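Local coordinates for protein xylulose kinase (Bifidobacterium adolescentis ATCC 15703, PDB 3I8B) that probably phosphorylates D-xylulose with ATP to give D-xylulose 5-phosphate, as a carbohydrate kinase of the FGGY family, at residues A328-G333 with C409-C414; S334-A339 with R401-G406; A352-A357 with T394-L399; I365-Y370 with A384-M389. One frame throughout, in Å; residues are numbered along the deposited sequence.

Overall arrangement
Three of the four contacts share one long helix, 396-420, met from its N-terminal end by contact 3, farther along by contact 2 and beyond that by contact 1. Contacts 1 and 2 are buried, yet differ in chemistry: contact 1 joins a sheet strand to the helix through an amide, a hydroxyl and bound waters, whereas contact 2 is an apolar pairing of two helices. Contact 3 lies at the surface, where a leucine and an alanine pack on an arginine and a glutamate, with no hydrogen bond between the segments. Contact 4, partly buried, is a two-stranded sheet held by backbone hydrogen bonds; it touches contact 2 directly, their centres about 10 Å apart. All belong to the C-terminal FGGY domain.

Contact 1: residues A328-G333 with C409-C414; sequences ACTING and CSQRDC
Thr330 and Gln411 meet obliquely across the gap between strand 328-330 and helix 409-414, joined by a hydrogen bond from Gln411 NE2 to Thr330 OG1 (3.0 Å). The N-H...O angle is 158°, and OG1 lies only 8° out of the amide plane, so the donor is well aimed. A bend at chi2 turns CD of Gln411 off an extended course. Its amide is gripped at both ends: OE1 accepts from a water that also donates to Ala328 O and bonds Thr330 OG1, while NE2 gives a second hydrogen to a water that donates to Asn332 O. These bonds should hold the amide against rotation. A third water donates to Asn332 O and accepts from Ser410 OG at 2.6 Å.

The apolar half sits beside this network. With OG1 of Thr330 between the backbone N and the carbonyl carbon (chi1 44°), CG2 falls anti to the carbonyl carbon, where it lies 3.5 Å from Cys414 SG and 3.8 Å from Ser410 OG; Ala328 CB meets the same sulfur at 4.0 Å. An alanine at Thr330 would probably cost Gln411 NE2 its direct acceptor, deprive the first water of a partner and open a gap beside the Cys414 sulfur.

The strand belongs to the central sheet of the C-terminal, actin-like ATPase domain, with Ala328 and Thr330 bonded through their backbones to Ala299 and Gly297. The side-chain amide of Asn332 turns to another partner, ND2 bonding Phe371 O. Gln411 also packs on Ile291 and Leu293 of strand 288-293, and helix 496-506 reaches Ser410 through Tyr502.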
loop_
_atom_site.group_PDB
_atom_site.type_symbol
_atom_site.label_atom_id
_atom_site.label_comp_id
_atom_site.label_asym_id
_atom_site.label_seq_id
_atom_site.Cartn_x
_atom_site.Cartn_y
_atom_site.Cartn_z
ATOM N N ALA A 328 5.794 0.392 -6.314
ATOM C CA ALA A 328 5.579 0.126 -7.726
ATOM C C ALA A 328 4.599 -1.013 -7.932
ATOM O O ALA A 328 4.935 -2.179 -7.707
ATOM C CB ALA A 328 6.899 -0.200 -8.396
ATOM N N CYS A 329 3.389 -0.683 -8.373
ATOM C CA CYS A 329 2.398 -1.709 -8.678
ATOM C C CYS A 329 2.498 -2.185 -10.123
ATOM O O CYS A 329 2.651 -1.383 -11.038
ATOM C CB CYS A 329 0.982 -1.199 -8.406
ATOM S SG CYS A 329 0.724 -0.719 -6.699
ATOM N N THR A 330 2.427 -3.499 -10.315
ATOM C CA THR A 330 2.371 -4.073 -11.648
ATOM C C THR A 330 1.044 -4.815 -11.822
ATOM O O THR A 330 0.654 -5.623 -10.976
ATOM C CB THR A 330 3.565 -5.020 -11.902
ATOM O OG1 THR A 330 3.768 -5.865 -10.757
ATOM C CG2 THR A 330 4.840 -4.219 -12.170
ATOM N N ILE A 331 0.334 -4.521 -12.904
ATOM C CA ILE A 331 -0.904 -5.233 -13.214
ATOM C C ILE A 331 -0.601 -6.706 -13.395
ATOM O O ILE A 331 -1.327 -7.584 -12.924
ATOM C CB ILE A 331 -1.513 -4.748 -14.537
ATOM C CG1 ILE A 331 -1.838 -3.252 -14.469
ATOM C CG2 ILE A 331 -2.745 -5.587 -14.885
ATOM C CD1 ILE A 331 -3.036 -2.939 -13.610
ATOM N N ASN A 332 0.500 -6.967 -14.083
ATOM C CA ASN A 332 0.831 -8.323 -14.472
ATOM C C ASN A 332 1.880 -8.978 -13.593
ATOM O O ASN A 332 3.081 -8.721 -13.714
ATOM C CB ASN A 332 1.226 -8.353 -15.946
ATOM C CG ASN A 332 0.090 -7.900 -16.838
ATOM O OD1 ASN A 332 -0.836 -8.662 -17.111
ATOM N ND2 ASN A 332 0.132 -6.643 -17.259
ATOM N N GLY A 333 1.403 -9.834 -12.701
ATOM C CA GLY A 333 2.290 -10.633 -11.884
ATOM C C GLY A 333 2.100 -12.079 -12.275
ATOM O O GLY A 333 2.367 -12.466 -13.406
ATOM N N CYS A 409 11.455 -10.204 -15.330
ATOM C CA CYS A 409 12.061 -9.010 -15.916
ATOM C C CYS A 409 11.293 -7.729 -15.606
ATOM O O CYS A 409 11.897 -6.676 -15.416
ATOM C CB CYS A 409 12.217 -9.169 -17.435
ATOM S SG CYS A 409 13.674 -10.145 -17.907
ATOM N N SER A 410 9.964 -7.818 -15.591
ATOM C CA SER A 410 9.126 -6.687 -15.228
ATOM C C SER A 410 9.429 -6.260 -13.792
ATOM O O SER A 410 9.586 -5.076 -13.514
ATOM C CB SER A 410 7.645 -7.054 -15.353
ATOM O OG SER A 410 6.826 -6.039 -14.795
ATOM N N GLN A 411 9.510 -7.229 -12.885
ATOM C CA GLN A 411 9.826 -6.922 -11.493
ATOM C C GLN A 411 11.227 -6.302 -11.384
ATOM O O GLN A 411 11.442 -5.371 -10.608
ATOM C CB GLN A 411 9.703 -8.170 -10.611
ATOM C CG GLN A 411 8.278 -8.707 -10.469
ATOM C CD GLN A 411 7.263 -7.619 -10.115
ATOM O OE1 GLN A 411 7.564 -6.695 -9.365
ATOM N NE2 GLN A 411 6.060 -7.734 -10.654
ATOM N N ARG A 412 12.176 -6.795 -12.177
ATOM C CA ARG A 412 13.490 -6.165 -12.218
ATOM C C ARG A 412 13.375 -4.738 -12.714
ATOM O O ARG A 412 13.985 -3.833 -12.151
ATOM C CB ARG A 412 14.457 -6.917 -13.122
ATOM C CG ARG A 412 15.636 -6.054 -13.544
ATOM C CD ARG A 412 16.644 -5.873 -12.419
ATOM N NE ARG A 412 17.669 -6.890 -12.561
ATOM C CZ ARG A 412 18.912 -6.654 -12.960
ATOM N NH1 ARG A 412 19.309 -5.418 -13.208
ATOM N NH2 ARG A 412 19.762 -7.661 -13.088
ATOM N N ASP A 413 12.618 -4.549 -13.793
ATOM C CA ASP A 413 12.372 -3.221 -14.334
ATOM C C ASP A 413 11.900 -2.287 -13.225
ATOM O O ASP A 413 12.326 -1.151 -13.152
ATOM C CB ASP A 413 11.326 -3.271 -15.460
ATOM C CG ASP A 413 11.590 -2.236 -16.547
ATOM O OD1 ASP A 413 12.712 -1.691 -16.584
ATOM O OD2 ASP A 413 10.689 -1.973 -17.371
ATOM N N CYS A 414 11.022 -2.778 -12.358
ATOM C CA CYS A 414 10.575 -1.989 -11.217
ATOM C C CYS A 414 11.728 -1.622 -10.279
ATOM O O CYS A 414 11.841 -0.485 -9.833
ATOM C CB CYS A 414 9.477 -2.729 -10.453
ATOM S SG CYS A 414 7.883 -2.722 -11.319
HETATM O O HOH W 1 5.407 -4.815 -8.942
HETATM O O HOH W 2 5.996 -9.645 -12.826
HETATM O O HOH W 3 4.484 -6.981 -15.304
#

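Contact 2: residues S334-A339 with R401-G406; sequences SRILDA and RAFVEG
Phe403 reaches across with one side of its ring, CD1 lying 3.5 Å from Ile336 O and CE1 lying 4.0 Å from Ala339 CB. This is an antiparallel helix pair of the FGGY C-terminal domain: the segment axes approach to 9.3 Å and run at 168° to each other. With chi1 of -87°, CG of Phe403 stands beside its own backbone N, and the ring leaves its helix to lie against the turn from Ile336 to Ala339. It comes at that turn obliquely, meeting backbone as well as side chain, as the approach of CE1 to Ala339 C also shows.

Methyls return the contact from the other helix. In Ile336 the branch that touches is CG2, anti to the backbone N; it meets both the ring, at CD1, and Phe403 O, 3.5 Å away. Leu337 starts out away from the partner helix, yet its CD2 turns back to within 4.2 Å of the same carbonyl oxygen. No hydrogen bond crosses between the helices, so shape and burial carry the pairing. Outside it, Leu407, farther along helix 396-420, touches both Ile336 and Leu337, while Leu443 of helix 438-448 touches Val404.

One salt bridge runs along helix 401-406, between residues a turn apart, and both ends have a further partner outside: Arg401 NH1 reaches Ala355 O, and Gly361 N bonds Glu405 OE2. The bridge itself, between Arg401 NE and Glu405 OE2, is 2.9 Å long and meets the oxygen from above, 45° out of the carboxylate plane.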
loop_
_atom_site.group_PDB
_atom_site.type_symbol
_atom_site.label_atom_id
_atom_site.label_comp_id
_atom_site.label_asym_id
_atom_site.label_seq_id
_atom_site.Cartn_x
_atom_site.Cartn_y
_atom_site.Cartn_z
ATOM N N SER A 334 1.605 -12.863 -11.329
ATOM C CA SER A 334 1.348 -14.272 -11.535
ATOM C C SER A 334 0.410 -14.515 -12.719
ATOM O O SER A 334 0.485 -15.559 -13.370
ATOM C CB SER A 334 0.740 -14.860 -10.263
ATOM O OG SER A 334 0.475 -16.227 -10.433
ATOM N N ARG A 335 -0.477 -13.562 -12.998
ATOM C CA ARG A 335 -1.409 -13.734 -14.111
ATOM C C ARG A 335 -0.669 -14.030 -15.423
ATOM O O ARG A 335 -1.181 -14.740 -16.279
ATOM C CB ARG A 335 -2.333 -12.525 -14.261
ATOM C CG ARG A 335 -1.626 -11.238 -14.643
ATOM C CD ARG A 335 -2.575 -10.066 -14.534
ATOM N NE ARG A 335 -3.727 -10.231 -15.412
ATOM C CZ ARG A 335 -4.787 -9.429 -15.411
ATOM N NH1 ARG A 335 -4.840 -8.407 -14.564
ATOM N NH2 ARG A 335 -5.790 -9.637 -16.256
ATOM N N ILE A 336 0.544 -13.502 -15.561
ATOM C CA ILE A 336 1.386 -13.802 -16.719
ATOM C C ILE A 336 1.524 -15.317 -16.906
ATOM O O ILE A 336 1.523 -15.834 -18.023
ATOM C CB ILE A 336 2.798 -13.202 -16.549
ATOM C CG1 ILE A 336 2.729 -11.679 -16.448
ATOM C CG2 ILE A 336 3.710 -13.628 -17.689
ATOM C CD1 ILE A 336 4.088 -11.013 -16.234
ATOM N N LEU A 337 1.646 -16.025 -15.791
ATOM C CA LEU A 337 1.804 -17.470 -15.810
ATOM C C LEU A 337 0.506 -18.172 -16.191
ATOM O O LEU A 337 0.529 -19.258 -16.778
ATOM C CB LEU A 337 2.293 -17.949 -14.443
ATOM C CG LEU A 337 3.782 -17.723 -14.192
ATOM C CD1 LEU A 337 4.490 -19.038 -13.899
ATOM C CD2 LEU A 337 4.433 -16.991 -15.363
ATOM N N ASP A 338 -0.623 -17.547 -15.858
ATOM C CA ASP A 338 -1.923 -18.045 -16.294
ATOM C C ASP A 338 -2.033 -17.912 -17.814
ATOM O O ASP A 338 -2.449 -18.841 -18.507
ATOM C CB ASP A 338 -3.050 -17.276 -15.602
ATOM C CG ASP A 338 -3.057 -17.489 -14.087
ATOM O OD1 ASP A 338 -2.853 -18.638 -13.655
ATOM O OD2 ASP A 338 -3.263 -16.514 -13.327
ATOM N N ALA A 339 -1.642 -16.745 -18.320
ATOM C CA ALA A 339 -1.583 -16.510 -19.755
ATOM C C ALA A 339 -0.795 -17.627 -20.413
ATOM O O ALA A 339 -1.222 -18.192 -21.422
ATOM C CB ALA A 339 -0.925 -15.170 -20.041
ATOM N N ARG A 401 9.670 -20.389 -21.382
ATOM C CA ARG A 401 10.749 -19.685 -20.709
ATOM C C ARG A 401 10.584 -18.162 -20.825
ATOM O O ARG A 401 10.920 -17.426 -19.897
ATOM C CB ARG A 401 12.100 -20.140 -21.274
ATOM C CG ARG A 401 13.319 -19.481 -20.650
ATOM C CD ARG A 401 13.462 -19.852 -19.175
ATOM N NE ARG A 401 14.760 -19.453 -18.639
ATOM C CZ ARG A 401 15.720 -20.300 -18.276
ATOM N NH1 ARG A 401 15.537 -21.608 -18.387
ATOM N NH2 ARG A 401 16.867 -19.836 -17.801
ATOM N N ALA A 402 10.062 -17.700 -21.962
ATOM C CA ALA A 402 9.819 -16.270 -22.176
ATOM C C ALA A 402 8.701 -15.726 -21.280
ATOM O O ALA A 402 8.750 -14.576 -20.850
ATOM C CB ALA A 402 9.516 -15.979 -23.665
ATOM N N PHE A 403 7.694 -16.554 -21.009
ATOM C CA PHE A 403 6.635 -16.185 -20.077
ATOM C C PHE A 403 7.211 -15.970 -18.669
ATOM O O PHE A 403 6.922 -14.970 -18.004
ATOM C CB PHE A 403 5.565 -17.273 -20.020
ATOM C CG PHE A 403 4.484 -17.141 -21.061
ATOM C CD1 PHE A 403 3.498 -16.173 -20.944
ATOM C CD2 PHE A 403 4.429 -18.019 -22.132
ATOM C CE1 PHE A 403 2.501 -16.065 -21.893
ATOM C CE2 PHE A 403 3.430 -17.917 -23.082
ATOM C CZ PHE A 403 2.463 -16.941 -22.960
ATOM N N VAL A 404 8.027 -16.916 -18.214
ATOM C CA VAL A 404 8.647 -16.803 -16.886
ATOM C C VAL A 404 9.657 -15.652 -16.812
ATOM O O VAL A 404 9.670 -14.868 -15.851
ATOM C CB VAL A 404 9.342 -18.113 -16.475
ATOM C CG1 VAL A 404 10.003 -17.957 -15.113
ATOM C CG2 VAL A 404 8.345 -19.261 -16.447
ATOM N N GLU A 405 10.509 -15.551 -17.825
ATOM C CA GLU A 405 11.524 -14.513 -17.846
ATOM C C GLU A 405 10.874 -13.139 -17.949
ATOM O O GLU A 405 11.416 -12.148 -17.465
ATOM C CB GLU A 405 12.523 -14.746 -18.991
ATOM C CG GLU A 405 13.415 -15.980 -18.798
ATOM C CD GLU A 405 14.578 -16.040 -19.786
ATOM O OE1 GLU A 405 14.494 -15.380 -20.851
ATOM O OE2 GLU A 405 15.570 -16.756 -19.502
ATOM N N GLY A 406 9.698 -13.084 -18.567
ATOM C CA GLY A 406 8.994 -11.825 -18.720
ATOM C C GLY A 406 8.453 -11.349 -17.389
ATOM O O GLY A 406 8.596 -10.195 -17.038
#

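Contact 3: residues A352-A357 with T394-L399; sequences AKLAFA and TTRENL
Over one face of the Arg396 guanidinium lies Leu354 CD2, 4.2 Å above the plane and displaced toward the rim, with NH2 the nearest atom of the group. NH1 is held separately, by the backbone oxygen of Leu344. The carboxylate of Glu397 has an apolar neighbour too: its CD is 4.0 Å from Leu354 CD1, the two side chains crossing at about a right angle.

Leu354 thus divides its branches between two charged residues, CD2 for Arg396 and CD1 for Glu397. The latter methyl is closest to Glu397 CG, at 3.7 Å. A bend at chi2 (94°) turns CD of Glu397 aside, and CG also meets Ala357 CB at 3.7 Å. No hydrogen bond crosses, although the backbones come close: Leu354 CA and Glu397 CA are 4.6 Å apart. An alanine at Leu354 would probably uncover part of the guanidinium face and leave Glu397 freer to turn.

Thr395 is at the N-cap position of helix 396-420; Arg396 and Glu397 follow it at once, and helix 348-357 therefore packs on the first turn. Ala355 packs farther along it, on Ala400 and Val404, while Phe356 points away to helix 438-448, at Ala439 and Thr442.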
loop_
_atom_site.group_PDB
_atom_site.type_symbol
_atom_site.label_atom_id
_atom_site.label_comp_id
_atom_site.label_asym_id
_atom_site.label_seq_id
_atom_site.Cartn_x
_atom_site.Cartn_y
_atom_site.Cartn_z
ATOM N N ALA A 352 6.584 -25.025 -16.196
ATOM C CA ALA A 352 7.911 -24.951 -15.607
ATOM C C ALA A 352 8.880 -25.910 -16.292
ATOM O O ALA A 352 9.973 -25.514 -16.694
ATOM C CB ALA A 352 7.850 -25.218 -14.108
ATOM N N LYS A 353 8.479 -27.169 -16.432
ATOM C CA LYS A 353 9.342 -28.164 -17.055
ATOM C C LYS A 353 9.807 -27.634 -18.409
ATOM O O LYS A 353 11.001 -27.654 -18.739
ATOM C CB LYS A 353 8.598 -29.489 -17.225
ATOM C CG LYS A 353 9.470 -30.603 -17.817
ATOM C CD LYS A 353 8.684 -31.895 -18.035
ATOM C CE LYS A 353 9.569 -32.989 -18.627
ATOM N NZ LYS A 353 8.844 -34.291 -18.816
ATOM N N LEU A 354 8.840 -27.138 -19.169
ATOM C CA LEU A 354 9.064 -26.548 -20.476
ATOM C C LEU A 354 10.139 -25.469 -20.396
ATOM O O LEU A 354 11.144 -25.513 -21.115
ATOM C CB LEU A 354 7.747 -25.932 -20.949
ATOM C CG LEU A 354 7.139 -26.359 -22.283
ATOM C CD1 LEU A 354 7.765 -27.650 -22.809
ATOM C CD2 LEU A 354 5.623 -26.526 -22.116
ATOM N N ALA A 355 9.912 -24.503 -19.510
ATOM C CA ALA A 355 10.789 -23.345 -19.380
ATOM C C ALA A 355 12.218 -23.748 -19.009
ATOM O O ALA A 355 13.187 -23.187 -19.532
ATOM C CB ALA A 355 10.226 -22.375 -18.361
ATOM N N PHE A 356 12.347 -24.714 -18.102
ATOM C CA PHE A 356 13.663 -25.186 -17.693
ATOM C C PHE A 356 14.348 -25.987 -18.797
ATOM O O PHE A 356 15.567 -26.140 -18.791
ATOM C CB PHE A 356 13.579 -26.032 -16.418
ATOM C CG PHE A 356 13.140 -25.264 -15.203
ATOM C CD1 PHE A 356 13.763 -24.075 -14.853
ATOM C CD2 PHE A 356 12.117 -25.746 -14.394
ATOM C CE1 PHE A 356 13.366 -23.367 -13.726
ATOM C CE2 PHE A 356 11.717 -25.046 -13.261
ATOM C CZ PHE A 356 12.342 -23.853 -12.930
ATOM N N ALA A 357 13.567 -26.511 -19.734
ATOM C CA ALA A 357 14.146 -27.202 -20.884
ATOM C C ALA A 357 14.852 -26.217 -21.831
ATOM O O ALA A 357 15.687 -26.613 -22.649
ATOM C CB ALA A 357 13.081 -27.968 -21.625
ATOM N N THR A 394 10.991 -20.629 -32.240
ATOM C CA THR A 394 9.571 -20.543 -31.927
ATOM C C THR A 394 9.004 -21.900 -31.531
ATOM O O THR A 394 8.423 -22.619 -32.346
ATOM C CB THR A 394 8.749 -19.916 -33.070
ATOM O OG1 THR A 394 9.182 -18.565 -33.276
ATOM C CG2 THR A 394 7.273 -19.924 -32.714
ATOM N N THR A 395 9.184 -22.234 -30.262
ATOM C CA THR A 395 8.828 -23.545 -29.736
ATOM C C THR A 395 8.210 -23.377 -28.356
ATOM O O THR A 395 8.355 -22.322 -27.741
ATOM C CB THR A 395 10.078 -24.429 -29.615
ATOM O OG1 THR A 395 11.022 -23.804 -28.733
ATOM C CG2 THR A 395 10.725 -24.625 -30.984
ATOM N N ARG A 396 7.522 -24.402 -27.865
ATOM C CA ARG A 396 6.864 -24.296 -26.566
ATOM C C ARG A 396 7.857 -24.060 -25.429
ATOM O O ARG A 396 7.573 -23.305 -24.490
ATOM C CB ARG A 396 6.025 -25.541 -26.282
ATOM C CG ARG A 396 4.744 -25.590 -27.085
ATOM C CD ARG A 396 4.212 -27.006 -27.205
ATOM N NE ARG A 396 3.085 -27.265 -26.313
ATOM C CZ ARG A 396 3.076 -28.201 -25.370
ATOM N NH1 ARG A 396 1.996 -28.368 -24.617
ATOM N NH2 ARG A 396 4.142 -28.975 -25.186
ATOM N N GLU A 397 9.014 -24.709 -25.509
ATOM C CA GLU A 397 10.025 -24.562 -24.472
ATOM C C GLU A 397 10.458 -23.103 -24.336
ATOM O O GLU A 397 10.403 -22.526 -23.245
ATOM C CB GLU A 397 11.236 -25.454 -24.758
ATOM C CG GLU A 397 11.009 -26.930 -24.449
ATOM C CD GLU A 397 10.545 -27.746 -25.656
ATOM O OE1 GLU A 397 10.228 -27.156 -26.725
ATOM O OE2 GLU A 397 10.514 -28.994 -25.522
ATOM N N ASN A 398 10.878 -22.512 -25.452
ATOM C CA ASN A 398 11.346 -21.136 -25.452
ATOM C C ASN A 398 10.235 -20.142 -25.099
ATOM O O ASN A 398 10.477 -19.172 -24.388
ATOM C CB ASN A 398 11.965 -20.785 -26.801
ATOM C CG ASN A 398 13.267 -21.510 -27.053
ATOM O OD1 ASN A 398 13.685 -21.679 -28.204
ATOM N ND2 ASN A 398 13.921 -21.941 -25.983
ATOM N N LEU A 399 9.026 -20.374 -25.603
ATOM C CA LEU A 399 7.897 -19.527 -25.234
ATOM C C LEU A 399 7.635 -19.621 -23.734
ATOM O O LEU A 399 7.468 -18.602 -23.057
ATOM C CB LEU A 399 6.630 -19.904 -26.002
ATOM C CG LEU A 399 6.509 -19.474 -27.477
ATOM C CD1 LEU A 399 5.283 -20.084 -28.091
ATOM C CD2 LEU A 399 6.468 -17.959 -27.649
#

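Contact 4: residues I365-Y370 with A384-M389; sequences ITLVPY and ATFSGM
Leu367 CD1 stands over the centre of the Phe386 ring, 4.0 Å from the centroid and 10° off the normal, a CH-pi contact. CB of Leu367 meets the ring atom CE1 at 3.6 Å, and Ile365 CG2 approaches CD1 obliquely. CG of Leu367 is anti to the backbone N (chi1 171°), and from it CD1 reaches the ring face. Ile365 CG1 packs on CG of Met389, a selenomethionine.

Backbone register positions these groups. Leu367 and Phe386 form a non-hydrogen-bonded pair, flanked by the hydrogen-bonded pairs Thr366-Ser387 and Val368-Thr385. Each flanking pair has two bonds, from Ser387 N to Thr366 O at 2.8 Å and from Val368 N to Thr385 O at 2.9 Å among them. At one end Pro369 centres an inverse gamma turn, closed by a weak bond from Tyr370 N to Val368 O, and Val368 CG1 sits over the Tyr370 ring.

Farther out, Phe386 meets the ring of Phe403 edge-to-face, and Ala402 and Ile336 help cover the Leu367 face. Thr366 and Val368, on the other face, contact Ala505 of helix 496-506. Two antiparallel strands in this register, joined by a long connection, make a beta hairpin beside the helices of the C-terminal FGGY domain, separate from its central sheet.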
loop_
_atom_site.group_PDB
_atom_site.type_symbol
_atom_site.label_atom_id
_atom_site.label_comp_id
_atom_site.label_asym_id
_atom_site.label_seq_id
_atom_site.Cartn_x
_atom_site.Cartn_y
_atom_site.Cartn_z
ATOM N N ILE A 365 13.708 -15.114 -27.638
ATOM C CA ILE A 365 12.340 -14.640 -27.489
ATOM C C ILE A 365 12.164 -13.828 -26.209
ATOM O O ILE A 365 12.537 -14.262 -25.119
ATOM C CB ILE A 365 11.344 -15.798 -27.473
ATOM C CG1 ILE A 365 11.380 -16.549 -28.812
ATOM C CG2 ILE A 365 9.940 -15.290 -27.147
ATOM C CD1 ILE A 365 10.513 -17.798 -28.818
ATOM N N THR A 366 11.581 -12.648 -26.356
ATOM C CA THR A 366 11.307 -11.783 -25.222
ATOM C C THR A 366 9.816 -11.482 -25.139
ATOM O O THR A 366 9.172 -11.161 -26.148
ATOM C CB THR A 366 12.059 -10.459 -25.352
ATOM O OG1 THR A 366 13.468 -10.709 -25.332
ATOM C CG2 THR A 366 11.691 -9.520 -24.215
ATOM N N LEU A 367 9.271 -11.605 -23.935
ATOM C CA LEU A 367 7.904 -11.193 -23.656
ATOM C C LEU A 367 7.920 -9.900 -22.860
ATOM O O LEU A 367 8.593 -9.828 -21.827
ATOM C CB LEU A 367 7.182 -12.267 -22.833
ATOM C CG LEU A 367 5.813 -11.847 -22.286
ATOM C CD1 LEU A 367 4.867 -11.441 -23.438
ATOM C CD2 LEU A 367 5.188 -12.943 -21.417
ATOM N N VAL A 368 7.216 -8.880 -23.351
ATOM C CA VAL A 368 6.891 -7.707 -22.546
ATOM C C VAL A 368 5.438 -7.875 -22.135
ATOM O O VAL A 368 4.528 -7.646 -22.932
ATOM C CB VAL A 368 7.083 -6.380 -23.307
ATOM C CG1 VAL A 368 6.651 -5.183 -22.437
ATOM C CG2 VAL A 368 8.527 -6.224 -23.747
ATOM N N PRO A 369 5.212 -8.283 -20.881
ATOM C CA PRO A 369 3.927 -8.855 -20.482
ATOM C C PRO A 369 2.885 -7.830 -20.066
ATOM O O PRO A 369 2.272 -8.021 -19.016
ATOM C CB PRO A 369 4.292 -9.687 -19.243
ATOM C CG PRO A 369 5.715 -9.299 -18.875
ATOM C CD PRO A 369 6.117 -8.148 -19.727
ATOM N N TYR A 370 2.675 -6.781 -20.852
ATOM C CA TYR A 370 1.698 -5.763 -20.477
ATOM C C TYR A 370 0.272 -6.182 -20.851
ATOM O O TYR A 370 -0.476 -5.421 -21.466
ATOM C CB TYR A 370 2.046 -4.401 -21.090
ATOM C CG TYR A 370 3.413 -3.867 -20.709
ATOM C CD1 TYR A 370 4.129 -4.403 -19.638
ATOM C CD2 TYR A 370 3.978 -2.806 -21.405
ATOM C CE1 TYR A 370 5.382 -3.908 -19.289
ATOM C CE2 TYR A 370 5.215 -2.310 -21.063
ATOM C CZ TYR A 370 5.911 -2.861 -20.010
ATOM O OH TYR A 370 7.139 -2.350 -19.690
ATOM N N ALA A 384 0.425 -6.742 -24.420
ATOM C CA ALA A 384 1.613 -7.590 -24.323
ATOM C C ALA A 384 2.193 -7.957 -25.688
ATOM O O ALA A 384 1.455 -8.079 -26.681
ATOM C CB ALA A 384 1.319 -8.847 -23.497
ATOM N N THR A 385 3.512 -8.161 -25.721
ATOM C CA THR A 385 4.240 -8.362 -26.975
ATOM C C THR A 385 5.343 -9.426 -26.899
ATOM O O THR A 385 6.270 -9.294 -26.112
ATOM C CB THR A 385 4.923 -7.059 -27.392
ATOM O OG1 THR A 385 3.934 -6.057 -27.656
ATOM C CG2 THR A 385 5.780 -7.272 -28.637
ATOM N N PHE A 386 5.245 -10.465 -27.731
ATOM C CA PHE A 386 6.349 -11.407 -27.942
ATOM C C PHE A 386 7.204 -10.927 -29.106
ATOM O O PHE A 386 6.681 -10.680 -30.192
ATOM C CB PHE A 386 5.824 -12.799 -28.304
ATOM C CG PHE A 386 5.495 -13.670 -27.114
ATOM C CD1 PHE A 386 6.480 -14.033 -26.208
ATOM C CD2 PHE A 386 4.208 -14.149 -26.928
ATOM C CE1 PHE A 386 6.180 -14.854 -25.117
ATOM C CE2 PHE A 386 3.890 -14.963 -25.846
ATOM C CZ PHE A 386 4.879 -15.322 -24.938
ATOM N N SER A 387 8.514 -10.830 -28.894
ATOM C CA SER A 387 9.423 -10.420 -29.959
ATOM C C SER A 387 10.617 -11.375 -30.089
ATOM O O SER A 387 10.768 -12.298 -29.297
ATOM C CB SER A 387 9.907 -8.981 -29.734
ATOM O OG SER A 387 10.713 -8.887 -28.571
ATOM N N GLY A 388 11.450 -11.148 -31.104
ATOM C CA GLY A 388 12.656 -11.940 -31.311
ATOM C C GLY A 388 12.386 -13.346 -31.828
ATOM O O GLY A 388 13.253 -14.218 -31.771
HETATM N N MSE A 389 11.186 -13.569 -32.349
HETATM C CA MSE A 389 10.818 -14.894 -32.817
HETATM C C MSE A 389 11.416 -15.252 -34.155
HETATM O O MSE A 389 11.550 -14.413 -35.051
HETATM C CB MSE A 389 9.313 -15.077 -32.839
HETATM C CG MSE A 389 8.771 -15.509 -31.502
HETATM SE SE MSE A 389 6.835 -15.559 -31.547
HETATM C CE MSE A 389 6.586 -16.830 -33.003
#